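Local atomic coordinates of beta-hexosaminidase Amuc_2018 (Akkermansia muciniphila, PDB entry 6JEB), a protein that removes terminal N-acetylglucosamine and N-acetylgalactosamine residues from the non-reducing ends of beta-linked glycans, as a glycoside hydrolase of family 20. Residues Arg40-Pro45 with Cys81-Asp86; Phe121-Leu126 with Asp183-Ile188; Pro139-Leu144 with Ala199-Phe204. One frame throughout, in Å; residues are numbered along the deposited sequence.

Contact 1: residues Arg40-Pro45 with Cys81-Asp86; sequences RLTVTP and CGVITD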
ATOM      1  N   ARG A  40     -22.041 -11.743   9.764  1.00 11.89           N
ATOM      2  CA  ARG A  40     -22.894 -12.785   9.212  1.00 12.13           C
ATOM      3  C   ARG A  40     -24.014 -12.091   8.453  1.00 12.10           C
ATOM      4  O   ARG A  40     -24.750 -11.282   9.026  1.00 13.66           O
ATOM      5  CB  ARG A  40     -23.471 -13.665  10.319  1.00 13.91           C
ATOM      6  CG  ARG A  40     -24.323 -14.819   9.798  1.00 16.17           C
ATOM      7  CD  ARG A  40     -25.056 -15.548  10.937  1.00 22.95           C
ATOM      8  NE  ARG A  40     -24.158 -15.877  12.044  1.00 31.42           N
ATOM      9  CZ  ARG A  40     -24.202 -15.318  13.252  1.00 35.48           C
ATOM     10  NH1 ARG A  40     -25.125 -14.403  13.542  1.00 35.30           N
ATOM     11  NH2 ARG A  40     -23.325 -15.685  14.178  1.00 36.53           N
ATOM     12  N   LEU A  41     -24.126 -12.381   7.163  1.00 12.88           N
ATOM     13  CA  LEU A  41     -25.125 -11.753   6.309  1.00 12.36           C
ATOM     14  C   LEU A  41     -26.032 -12.847   5.780  1.00 13.55           C
ATOM     15  O   LEU A  41     -25.564 -13.772   5.111  1.00 14.39           O
ATOM     16  CB  LEU A  41     -24.448 -11.002   5.164  1.00 12.66           C
ATOM     17  CG  LEU A  41     -25.371 -10.271   4.189  1.00 14.02           C
ATOM     18  CD1 LEU A  41     -26.153  -9.161   4.883  1.00 16.27           C
ATOM     19  CD2 LEU A  41     -24.556  -9.702   3.042  1.00 16.29           C
ATOM     20  N   THR A  42     -27.321 -12.754   6.095  1.00 14.23           N
ATOM     21  CA  THR A  42     -28.301 -13.754   5.686  1.00 14.60           C
ATOM     22  C   THR A  42     -29.218 -13.138   4.639  1.00 14.10           C
ATOM     23  O   THR A  42     -29.850 -12.103   4.885  1.00 15.44           O
ATOM     24  CB  THR A  42     -29.097 -14.254   6.892  1.00 14.69           C
ATOM     25  OG1 THR A  42     -28.180 -14.778   7.863  1.00 15.79           O
ATOM     26  CG2 THR A  42     -30.075 -15.358   6.474  1.00 15.99           C
ATOM     27  N   VAL A  43     -29.279 -13.771   3.472  1.00 14.97           N
ATOM     28  CA  VAL A  43     -30.103 -13.322   2.357  1.00 14.92           C
ATOM     29  C   VAL A  43     -31.357 -14.188   2.336  1.00 15.11           C
ATOM     30  O   VAL A  43     -31.264 -15.417   2.222  1.00 16.60           O
ATOM     31  CB  VAL A  43     -29.326 -13.429   1.035  1.00 16.06           C
ATOM     32  CG1 VAL A  43     -30.220 -13.087  -0.162  1.00 17.72           C
ATOM     33  CG2 VAL A  43     -28.089 -12.526   1.074  1.00 16.43           C
ATOM     34  N   THR A  44     -32.523 -13.562   2.481  1.00 16.08           N
ATOM     35  CA  THR A  44     -33.815 -14.234   2.473  1.00 16.53           C
ATOM     36  C   THR A  44     -34.695 -13.626   1.384  1.00 18.13           C
ATOM     37  O   THR A  44     -34.399 -12.536   0.884  1.00 18.15           O
ATOM     38  CB  THR A  44     -34.533 -14.094   3.830  1.00 17.63           C
ATOM     39  OG1 THR A  44     -35.166 -12.808   3.916  1.00 18.12           O
ATOM     40  CG2 THR A  44     -33.567 -14.291   5.001  1.00 18.76           C
ATOM     41  N   PRO A  45     -35.795 -14.287   1.000  1.00 18.56           N
ATOM     42  CA  PRO A  45     -36.669 -13.684  -0.021  1.00 19.73           C
ATOM     43  C   PRO A  45     -37.274 -12.357   0.400  1.00 20.81           C
ATOM     44  O   PRO A  45     -37.720 -11.589  -0.464  1.00 22.28           O
ATOM     45  CB  PRO A  45     -37.754 -14.748  -0.234  1.00 20.50           C
ATOM     46  CG  PRO A  45     -37.103 -16.036   0.186  1.00 21.85           C
ATOM     47  CD  PRO A  45     -36.236 -15.651   1.353  1.00 19.92           C
ATOM     48  N   CYS A  81     -30.705 -17.265  -2.079  1.00 17.86           N
ATOM     49  CA  CYS A  81     -30.679 -17.018  -0.650  1.00 16.94           C
ATOM     50  C   CYS A  81     -29.531 -17.806  -0.026  1.00 17.37           C
ATOM     51  O   CYS A  81     -28.961 -18.712  -0.641  1.00 18.35           O
ATOM     52  CB  CYS A  81     -32.013 -17.424  -0.029  1.00 19.10           C
ATOM     53  SG  CYS A  81     -33.360 -16.325  -0.518  1.00 21.56           S
ATOM     54  N   GLY A  82     -29.174 -17.444   1.198  1.00 16.51           N
ATOM     55  CA  GLY A  82     -28.058 -18.110   1.837  1.00 16.37           C
ATOM     56  C   GLY A  82     -27.575 -17.349   3.050  1.00 14.55           C
ATOM     57  O   GLY A  82     -28.134 -16.317   3.438  1.00 15.91           O
ATOM     58  N   VAL A  83     -26.517 -17.894   3.653  1.00 14.46           N
ATOM     59  CA  VAL A  83     -25.867 -17.301   4.816  1.00 13.66           C
ATOM     60  C   VAL A  83     -24.384 -17.165   4.517  1.00 13.81           C
ATOM     61  O   VAL A  83     -23.731 -18.142   4.130  1.00 15.28           O
ATOM     62  CB  VAL A  83     -26.068 -18.156   6.083  1.00 14.49           C
ATOM     63  CG1 VAL A  83     -25.464 -17.465   7.298  1.00 15.71           C
ATOM     64  CG2 VAL A  83     -27.535 -18.431   6.310  1.00 17.40           C
ATOM     65  N   ILE A  84     -23.857 -15.961   4.703  1.00 12.16           N
ATOM     66  CA  ILE A  84     -22.445 -15.659   4.523  1.00 12.48           C
ATOM     67  C   ILE A  84     -21.884 -15.355   5.904  1.00 13.25           C
ATOM     68  O   ILE A  84     -22.372 -14.449   6.589  1.00 14.10           O
ATOM     69  CB  ILE A  84     -22.261 -14.447   3.595  1.00 14.16           C
ATOM     70  CG1 ILE A  84     -22.847 -14.728   2.205  1.00 15.75           C
ATOM     71  CG2 ILE A  84     -20.787 -14.059   3.516  1.00 14.50           C
ATOM     72  CD1 ILE A  84     -23.153 -13.459   1.415  1.00 16.88           C
ATOM     73  N   THR A  85     -20.868 -16.105   6.326  1.00 13.11           N
ATOM     74  CA  THR A  85     -20.191 -15.846   7.592  1.00 13.23           C
ATOM     75  C   THR A  85     -18.733 -15.586   7.256  1.00 11.71           C
ATOM     76  O   THR A  85     -18.082 -16.437   6.642  1.00 13.90           O
ATOM     77  CB  THR A  85     -20.317 -17.046   8.532  1.00 13.04           C
ATOM     78  OG1 THR A  85     -21.690 -17.444   8.609  1.00 15.87           O
ATOM     79  CG2 THR A  85     -19.814 -16.686   9.930  1.00 15.28           C
ATOM     80  N   ASP A  86     -18.222 -14.416   7.638  1.00 12.06           N
ATOM     81  CA  ASP A  86     -17.014 -13.931   6.993  1.00 11.78           C
ATOM     82  C   ASP A  86     -16.141 -13.163   7.973  1.00 12.92           C
ATOM     83  O   ASP A  86     -16.642 -12.406   8.812  1.00 13.65           O
ATOM     84  CB  ASP A  86     -17.429 -13.015   5.837  1.00 12.50           C
ATOM     85  CG  ASP A  86     -16.391 -12.924   4.739  1.00 11.63           C
ATOM     86  OD1 ASP A  86     -15.386 -13.672   4.764  1.00 13.31           O
ATOM     87  OD2 ASP A  86     -16.605 -12.083   3.837  1.00 13.42           O
TER
HETATM   88  O   HOH W   1     -22.842 -18.377  10.882  1.00 31.25           O
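R40 turns the edge of its guanidinium group toward T85: a water lies in the plane of the group, accepting from R40 NE at 3.1 Å and hydrogen-bonding to T85 OG1 at 2.7 Å. The arginine starts out with CG anti to the backbone N (chi1 -177°). This lays the chain alongside V83, where R40 CG touches V83 CG1 at 3.8 Å. T42, directly opposite V83 in a non-hydrogen-bonded pair, lies beside it, its OG1 3.9 Å from V83 CG1, so R40, T42, V83 and T85 share one partly exposed face of the sheet. L41, V43 and I84 occupy the buried face, the tips of L41 and I84 meeting loosely at CD2 and CD1. Paired backbone bonds hold the strands together, L41 N giving to I84 O at 2.8 Å and I84 N returning to L41 O. V43 and G82 repeat this exchange farther along. Past the strand end, P45 CD rests on C81 SG at 3.5 Å. Helix 55-73 covers the buried side through T64 and L68, while strands 47-52 and 12-16 continue the sheet outward. This is an antiparallel pair inside the alpha/beta domain that precedes the catalytic barrel in family 20 hexosaminidases.

Contact 2: residues Phe121-Leu126 with Asp183-Ile188; sequences FNRLHL and DVIPEI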
ATOM      1  N   PHE A 121     -10.017  -3.701   1.120  1.00 11.48           N
ATOM      2  CA  PHE A 121      -8.722  -3.235   1.596  1.00 10.70           C
ATOM      3  C   PHE A 121      -8.938  -2.348   2.815  1.00 10.89           C
ATOM      4  O   PHE A 121      -9.943  -1.643   2.915  1.00 12.00           O
ATOM      5  CB  PHE A 121      -8.005  -2.427   0.510  1.00 11.53           C
ATOM      6  CG  PHE A 121      -7.376  -3.280  -0.561  1.00 11.28           C
ATOM      7  CD1 PHE A 121      -6.111  -3.819  -0.371  1.00 12.06           C
ATOM      8  CD2 PHE A 121      -8.047  -3.545  -1.749  1.00 12.35           C
ATOM      9  CE1 PHE A 121      -5.520  -4.612  -1.343  1.00 12.38           C
ATOM     10  CE2 PHE A 121      -7.466  -4.344  -2.726  1.00 12.59           C
ATOM     11  CZ  PHE A 121      -6.198  -4.876  -2.520  1.00 11.81           C
ATOM     12  N   ASN A 122      -7.990  -2.381   3.759  1.00 10.79           N
ATOM     13  CA  ASN A 122      -8.128  -1.564   4.960  1.00 11.05           C
ATOM     14  C   ASN A 122      -6.900  -0.712   5.261  1.00 10.51           C
ATOM     15  O   ASN A 122      -6.870  -0.049   6.306  1.00 12.51           O
ATOM     16  CB  ASN A 122      -8.527  -2.405   6.185  1.00 11.74           C
ATOM     17  CG  ASN A 122      -7.477  -3.430   6.564  1.00 12.71           C
ATOM     18  OD1 ASN A 122      -6.487  -3.606   5.858  1.00 13.75           O
ATOM     19  ND2 ASN A 122      -7.692  -4.112   7.681  1.00 14.16           N
ATOM     20  N   ARG A 123      -5.912  -0.680   4.367  1.00 11.75           N
ATOM     21  CA  ARG A 123      -4.717   0.133   4.570  1.00 11.67           C
ATOM     22  C   ARG A 123      -4.375   0.852   3.279  1.00 11.48           C
ATOM     23  O   ARG A 123      -4.261   0.215   2.226  1.00 12.20           O
ATOM     24  CB  ARG A 123      -3.521  -0.728   4.995  1.00 11.94           C
ATOM     25  CG  ARG A 123      -3.734  -1.515   6.294  1.00 13.51           C
ATOM     26  CD  ARG A 123      -3.746  -0.597   7.514  1.00 15.30           C
ATOM     27  NE  ARG A 123      -3.872  -1.348   8.764  1.00 17.49           N
ATOM     28  CZ  ARG A 123      -5.030  -1.652   9.348  1.00 17.53           C
ATOM     29  NH1 ARG A 123      -6.178  -1.269   8.803  1.00 17.54           N
ATOM     30  NH2 ARG A 123      -5.038  -2.336  10.484  1.00 20.80           N
ATOM     31  N   LEU A 124      -4.214   2.174   3.357  1.00 11.52           N
ATOM     32  CA  LEU A 124      -3.751   2.991   2.238  1.00 11.80           C
ATOM     33  C   LEU A 124      -2.433   3.618   2.658  1.00 10.71           C
ATOM     34  O   LEU A 124      -2.393   4.416   3.604  1.00 12.55           O
ATOM     35  CB  LEU A 124      -4.755   4.078   1.850  1.00 11.65           C
ATOM     36  CG  LEU A 124      -4.256   5.021   0.747  1.00 11.27           C
ATOM     37  CD1 LEU A 124      -4.085   4.280  -0.577  1.00 12.35           C
ATOM     38  CD2 LEU A 124      -5.189   6.215   0.571  1.00 13.14           C
ATOM     39  N   HIS A 125      -1.366   3.238   1.972  1.00 11.54           N
ATOM     40  CA  HIS A 125      -0.014   3.693   2.262  1.00 11.05           C
ATOM     41  C   HIS A 125       0.354   4.748   1.222  1.00 10.53           C
ATOM     42  O   HIS A 125       0.183   4.526   0.017  1.00 11.41           O
ATOM     43  CB  HIS A 125       0.865   2.431   2.223  1.00 11.66           C
ATOM     44  CG  HIS A 125       2.345   2.643   2.121  1.00 11.38           C
ATOM     45  ND1 HIS A 125       3.194   1.591   1.845  1.00 12.05           N
ATOM     46  CD2 HIS A 125       3.129   3.744   2.232  1.00 12.25           C
ATOM     47  CE1 HIS A 125       4.437   2.035   1.784  1.00 13.21           C
ATOM     48  NE2 HIS A 125       4.426   3.337   2.014  1.00 12.46           N
ATOM     49  N   LEU A 126       0.778   5.925   1.694  1.00 11.12           N
ATOM     50  CA  LEU A 126       1.144   7.046   0.825  1.00 10.44           C
ATOM     51  C   LEU A 126       2.665   7.149   0.740  1.00 10.91           C
ATOM     52  O   LEU A 126       3.323   7.523   1.719  1.00 11.47           O
ATOM     53  CB  LEU A 126       0.587   8.363   1.365  1.00 11.90           C
ATOM     54  CG  LEU A 126      -0.907   8.424   1.663  1.00 12.49           C
ATOM     55  CD1 LEU A 126      -1.270   9.790   2.252  1.00 13.15           C
ATOM     56  CD2 LEU A 126      -1.721   8.126   0.407  1.00 13.78           C
ATOM     57  N   ASP A 183      -7.265   2.751   7.190  1.00 12.66           N
ATOM     58  CA  ASP A 183      -6.262   3.540   7.899  1.00 12.68           C
ATOM     59  C   ASP A 183      -5.214   4.015   6.905  1.00 12.65           C
ATOM     60  O   ASP A 183      -4.835   3.276   5.994  1.00 13.28           O
ATOM     61  CB  ASP A 183      -5.531   2.700   8.954  1.00 15.42           C
ATOM     62  CG  ASP A 183      -6.403   2.324  10.140  1.00 20.88           C
ATOM     63  OD1 ASP A 183      -7.547   2.816  10.257  1.00 23.13           O
ATOM     64  OD2 ASP A 183      -5.921   1.521  10.969  1.00 24.21           O
ATOM     65  N   VAL A 184      -4.721   5.239   7.100  1.00 12.61           N
ATOM     66  CA  VAL A 184      -3.760   5.837   6.180  1.00 13.30           C
ATOM     67  C   VAL A 184      -2.374   5.806   6.801  1.00 12.17           C
ATOM     68  O   VAL A 184      -2.182   6.231   7.952  1.00 13.58           O
ATOM     69  CB  VAL A 184      -4.167   7.267   5.788  1.00 12.28           C
ATOM     70  CG1 VAL A 184      -3.160   7.845   4.792  1.00 14.03           C
ATOM     71  CG2 VAL A 184      -5.561   7.261   5.187  1.00 13.58           C
ATOM     72  N   ILE A 185      -1.404   5.316   6.036  1.00 11.61           N
ATOM     73  CA  ILE A 185      -0.035   5.128   6.508  1.00 12.75           C
ATOM     74  C   ILE A 185       0.884   6.026   5.688  1.00 12.84           C
ATOM     75  O   ILE A 185       1.139   5.724   4.512  1.00 12.52           O
ATOM     76  CB  ILE A 185       0.406   3.668   6.313  1.00 14.86           C
ATOM     77  CG1 ILE A 185      -0.657   2.678   6.827  1.00 17.42           C
ATOM     78  CG2 ILE A 185       1.783   3.442   6.935  1.00 15.84           C
ATOM     79  CD1 ILE A 185      -0.989   2.828   8.294  1.00 18.76           C
ATOM     80  N   PRO A 186       1.416   7.110   6.248  1.00 11.49           N
ATOM     81  CA  PRO A 186       2.362   7.947   5.492  1.00 11.77           C
ATOM     82  C   PRO A 186       3.755   7.329   5.486  1.00 12.11           C
ATOM     83  O   PRO A 186       4.192   6.727   6.472  1.00 13.51           O
ATOM     84  CB  PRO A 186       2.372   9.259   6.287  1.00 12.42           C
ATOM     85  CG  PRO A 186       2.148   8.778   7.739  1.00 12.68           C
ATOM     86  CD  PRO A 186       1.161   7.622   7.612  1.00 11.83           C
ATOM     87  N   GLU A 187       4.465   7.485   4.364  1.00 11.38           N
ATOM     88  CA  GLU A 187       5.863   7.067   4.271  1.00 11.61           C
ATOM     89  C   GLU A 187       6.746   8.276   4.007  1.00 11.85           C
ATOM     90  O   GLU A 187       6.530   9.010   3.031  1.00 12.37           O
ATOM     91  CB  GLU A 187       6.106   6.012   3.186  1.00 11.37           C
ATOM     92  CG  GLU A 187       7.572   5.576   3.110  1.00 11.42           C
ATOM     93  CD  GLU A 187       7.860   4.632   1.961  1.00 12.82           C
ATOM     94  OE1 GLU A 187       6.901   4.131   1.324  1.00 13.19           O
ATOM     95  OE2 GLU A 187       9.055   4.391   1.692  1.00 13.35           O
ATOM     96  N   ILE A 188       7.725   8.477   4.880  1.00 11.46           N
ATOM     97  CA  ILE A 188       8.815   9.426   4.675  1.00 12.58           C
ATOM     98  C   ILE A 188      10.052   8.568   4.457  1.00 12.25           C
ATOM     99  O   ILE A 188      10.636   8.046   5.415  1.00 13.20           O
ATOM    100  CB  ILE A 188       8.994  10.368   5.871  1.00 12.55           C
ATOM    101  CG1 ILE A 188       7.651  10.971   6.312  1.00 14.28           C
ATOM    102  CG2 ILE A 188      10.025  11.457   5.548  1.00 15.58           C
ATOM    103  CD1 ILE A 188       6.953  11.816   5.255  1.00 16.35           C
TER
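N122 O is gripped by two donors, D183 N at 3.0 Å from the facing strand and R123 NH1, belonging to the next residue along its own chain, at 2.9 Å. They arrive from opposite faces of the carbonyl plane, neither along a lone pair. To get there the arginine folds back at chi2 (-71°), which also puts the guanidinium beside D183: OD2 sits over one face, 3.5 Å from NH1, with the two planes only 20° apart. That salt bridge is therefore electrostatic, with no N-H aimed at the oxygen. From here the strands run parallel, joined by alternating bonds such as I185 N to L124 O (2.8 Å) and L126 N to I185 O. On the side of L124, the methyl L126 CD1 packs against V184 CG1 at 3.7 Å.

At the far end H125 NE2 donates to E187 OE1 at 2.7 Å, near the ring plane but somewhat bent, and meets the oxygen on its anti side. The fully extended E187 chain, with CG anti to the backbone N, carries the carboxylate across to the imidazole. H127 ND1 also bonds to OE1, and W307 NE1 to OE2, while H125 ND1 bonds to H396. W307 lines the acetamide pocket, so this buried polar network is consistent with E187 acting as a second-shell residue that sets the position of a pocket wall.

Contact 3: residues Pro139-Leu144 with Ala199-Phe204; sequences PGYPKL and AAYPEF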
ATOM      1  N   PRO A 139       5.550  22.863   7.999  1.00 15.58           N
ATOM      2  CA  PRO A 139       5.803  24.232   8.459  1.00 16.68           C
ATOM      3  C   PRO A 139       7.250  24.401   8.897  1.00 17.43           C
ATOM      4  O   PRO A 139       7.831  23.532   9.559  1.00 18.20           O
ATOM      5  CB  PRO A 139       4.835  24.392   9.636  1.00 18.78           C
ATOM      6  CG  PRO A 139       3.715  23.434   9.326  1.00 18.71           C
ATOM      7  CD  PRO A 139       4.381  22.258   8.665  1.00 17.26           C
ATOM      8  N   GLY A 140       7.839  25.524   8.493  1.00 16.14           N
ATOM      9  CA  GLY A 140       9.227  25.814   8.773  1.00 15.10           C
ATOM     10  C   GLY A 140      10.201  25.356   7.711  1.00 14.47           C
ATOM     11  O   GLY A 140      11.393  25.685   7.804  1.00 15.79           O
ATOM     12  N   TYR A 141       9.744  24.607   6.708  1.00 13.22           N
ATOM     13  CA  TYR A 141      10.612  24.104   5.641  1.00 12.17           C
ATOM     14  C   TYR A 141       9.989  24.445   4.294  1.00 12.99           C
ATOM     15  O   TYR A 141       9.570  23.558   3.542  1.00 13.08           O
ATOM     16  CB  TYR A 141      10.895  22.608   5.814  1.00 12.67           C
ATOM     17  CG  TYR A 141      11.660  22.380   7.097  1.00 12.86           C
ATOM     18  CD1 TYR A 141      13.044  22.483   7.126  1.00 13.45           C
ATOM     19  CD2 TYR A 141      10.993  22.144   8.294  1.00 13.80           C
ATOM     20  CE1 TYR A 141      13.751  22.324   8.309  1.00 15.14           C
ATOM     21  CE2 TYR A 141      11.682  21.985   9.477  1.00 14.02           C
ATOM     22  CZ  TYR A 141      13.063  22.073   9.481  1.00 13.74           C
ATOM     23  OH  TYR A 141      13.757  21.918  10.658  1.00 16.54           O
ATOM     24  N   PRO A 142       9.919  25.740   3.962  1.00 12.72           N
ATOM     25  CA  PRO A 142       9.192  26.152   2.752  1.00 13.28           C
ATOM     26  C   PRO A 142       9.836  25.705   1.459  1.00 12.77           C
ATOM     27  O   PRO A 142       9.149  25.701   0.429  1.00 13.97           O
ATOM     28  CB  PRO A 142       9.150  27.682   2.862  1.00 13.87           C
ATOM     29  CG  PRO A 142      10.315  28.026   3.753  1.00 14.58           C
ATOM     30  CD  PRO A 142      10.389  26.900   4.743  1.00 14.35           C
ATOM     31  N   LYS A 143      11.114  25.316   1.465  1.00 12.88           N
ATOM     32  CA  LYS A 143      11.710  24.840   0.225  1.00 12.19           C
ATOM     33  C   LYS A 143      11.218  23.456  -0.170  1.00 12.71           C
ATOM     34  O   LYS A 143      11.446  23.046  -1.312  1.00 12.77           O
ATOM     35  CB  LYS A 143      13.239  24.881   0.266  1.00 12.80           C
ATOM     36  CG  LYS A 143      13.837  26.270   0.437  1.00 15.78           C
ATOM     37  CD  LYS A 143      15.354  26.187   0.239  1.00 18.87           C
ATOM     38  CE  LYS A 143      16.069  27.444   0.601  1.00 21.36           C
ATOM     39  NZ  LYS A 143      17.498  27.307   0.210  1.00 22.89           N
ATOM     40  N   LEU A 144      10.550  22.724   0.728  1.00 11.90           N
ATOM     41  CA  LEU A 144       9.895  21.504   0.274  1.00 11.96           C
ATOM     42  C   LEU A 144       8.872  21.830  -0.804  1.00 11.49           C
ATOM     43  O   LEU A 144       8.751  21.103  -1.797  1.00 12.38           O
ATOM     44  CB  LEU A 144       9.234  20.772   1.444  1.00 11.43           C
ATOM     45  CG  LEU A 144      10.187  20.331   2.562  1.00 11.79           C
ATOM     46  CD1 LEU A 144       9.390  19.695   3.690  1.00 12.97           C
ATOM     47  CD2 LEU A 144      11.222  19.347   2.025  1.00 13.71           C
ATOM     48  N   ALA A 199      17.777  18.414  -3.313  1.00 13.20           N
ATOM     49  CA  ALA A 199      17.607  19.605  -4.140  1.00 13.63           C
ATOM     50  C   ALA A 199      17.178  20.804  -3.300  1.00 13.72           C
ATOM     51  O   ALA A 199      17.649  21.930  -3.523  1.00 14.35           O
ATOM     52  CB  ALA A 199      16.590  19.328  -5.249  1.00 12.84           C
ATOM     53  N   ALA A 200      16.311  20.574  -2.306  1.00 12.14           N
ATOM     54  CA  ALA A 200      15.818  21.659  -1.461  1.00 11.95           C
ATOM     55  C   ALA A 200      16.795  22.010  -0.345  1.00 12.89           C
ATOM     56  O   ALA A 200      17.044  23.193  -0.083  1.00 14.14           O
ATOM     57  CB  ALA A 200      14.465  21.276  -0.864  1.00 12.97           C
ATOM     58  N   TYR A 201      17.332  20.995   0.336  1.00 12.61           N
ATOM     59  CA  TYR A 201      18.124  21.171   1.554  1.00 12.12           C
ATOM     60  C   TYR A 201      19.406  20.352   1.446  1.00 12.94           C
ATOM     61  O   TYR A 201      19.581  19.338   2.138  1.00 14.04           O
ATOM     62  CB  TYR A 201      17.312  20.792   2.799  1.00 11.53           C
ATOM     63  CG  TYR A 201      16.173  21.756   3.044  1.00 11.48           C
ATOM     64  CD1 TYR A 201      16.423  23.036   3.526  1.00 13.48           C
ATOM     65  CD2 TYR A 201      14.852  21.408   2.759  1.00 11.94           C
ATOM     66  CE1 TYR A 201      15.402  23.946   3.724  1.00 14.07           C
ATOM     67  CE2 TYR A 201      13.817  22.315   2.957  1.00 12.94           C
ATOM     68  CZ  TYR A 201      14.103  23.581   3.449  1.00 12.88           C
ATOM     69  OH  TYR A 201      13.089  24.490   3.638  1.00 13.00           O
ATOM     70  N   PRO A 202      20.332  20.772   0.580  1.00 14.05           N
ATOM     71  CA  PRO A 202      21.592  20.025   0.441  1.00 14.33           C
ATOM     72  C   PRO A 202      22.360  19.929   1.742  1.00 14.42           C
ATOM     73  O   PRO A 202      23.118  18.967   1.943  1.00 15.12           O
ATOM     74  CB  PRO A 202      22.360  20.831  -0.615  1.00 15.97           C
ATOM     75  CG  PRO A 202      21.768  22.218  -0.531  1.00 16.70           C
ATOM     76  CD  PRO A 202      20.311  21.988  -0.255  1.00 14.77           C
ATOM     77  N   GLU A 203      22.162  20.894   2.645  1.00 15.41           N
ATOM     78  CA  GLU A 203      22.845  20.895   3.931  1.00 14.44           C
ATOM     79  C   GLU A 203      22.478  19.701   4.811  1.00 14.37           C
ATOM     80  O   GLU A 203      23.152  19.482   5.824  1.00 16.59           O
ATOM     81  CB  GLU A 203      22.567  22.206   4.678  1.00 16.13           C
ATOM     82  CG  GLU A 203      21.085  22.459   5.007  1.00 18.27           C
ATOM     83  CD  GLU A 203      20.393  23.381   4.015  1.00 21.35           C
ATOM     84  OE1 GLU A 203      20.654  23.255   2.800  1.00 22.16           O
ATOM     85  OE2 GLU A 203      19.592  24.245   4.448  1.00 23.54           O
ATOM     86  N   PHE A 204      21.441  18.932   4.466  1.00 14.08           N
ATOM     87  CA  PHE A 204      21.096  17.745   5.244  1.00 13.66           C
ATOM     88  C   PHE A 204      21.945  16.530   4.885  1.00 13.68           C
ATOM     89  O   PHE A 204      21.771  15.474   5.502  1.00 15.43           O
ATOM     90  CB  PHE A 204      19.624  17.352   5.041  1.00 13.27           C
ATOM     91  CG  PHE A 204      18.619  18.358   5.549  1.00 13.68           C
ATOM     92  CD1 PHE A 204      18.995  19.465   6.304  1.00 14.44           C
ATOM     93  CD2 PHE A 204      17.266  18.170   5.274  1.00 13.70           C
ATOM     94  CE1 PHE A 204      18.026  20.383   6.765  1.00 15.14           C
ATOM     95  CE2 PHE A 204      16.294  19.070   5.723  1.00 13.91           C
ATOM     96  CZ  PHE A 204      16.674  20.180   6.469  1.00 14.57           C
TER
HETATM   97  O   HOH W   2      18.654  24.974   1.433  1.00 18.15           O
HETATM   98  O   HOH W   3      17.820  25.013  -2.274  1.00 34.08           O
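The Y201 ring is the bump here, pushed into a hollow formed by Y141, K143 and L144. Its tip goes in deepest: Y201 OH accepts from K143 N at 3.1 Å and sits at the turn that leads into helix 143-148. Y141 closes one side of the hollow in a T-shaped stack, its CD1 edge set against the Y201 face, centroids 5.8 Å apart and planes at 81°. L144 CD2 touches Y201 CE2 at 4.1 Å, and K143 CB presses close to Y201 CZ at 3.5 Å. From there the lysine, extended beyond CG, runs across the end of the other helix, bringing CD within 3.5 Å of A200 O. Its NZ donates to a water, 2.9 Å away, that lies close to both A200 O and E203 OE1. Beside it, the small A200 CB fits under K143 O at 3.5 Å. Y141 CE1 meets the edge of the F204 ring at CZ, 4.1 Å away, and one face of that ring is filled by Y201 CB.

Helix 230-246 packs against this contact, its F235 meeting both Y141 (edge-to-face) and F204. V147 and A148 of helix 143-148 rest on A200, L197 of helix 195-200 touches L144 and F204, and the F204 backbone bonds to the zinc ligand C226.

In the fold
Starting from the N terminus, contact 1 comes first: it closes a 35-residue excursion that contains helix 55-73, and is complete before the first barrel strand, 92-97. The chain then enters the (beta/alpha)8 barrel, where contact 2 joins two adjacent parallel strands, 123-127 and 183-187, across a beta-alpha-beta crossover that includes helix 167-178. Contact 3 crosses contact 2, because each of these strands is followed by one of its partners, 139-144 and 199-204. The same pair of chain passages thus meets twice, in the barrel wall and again in the periphery near the zinc site, with centres about 24 Å apart. Contacts 1 and 3 lie on opposite sides of the chain's centre, about 55 Å between centres.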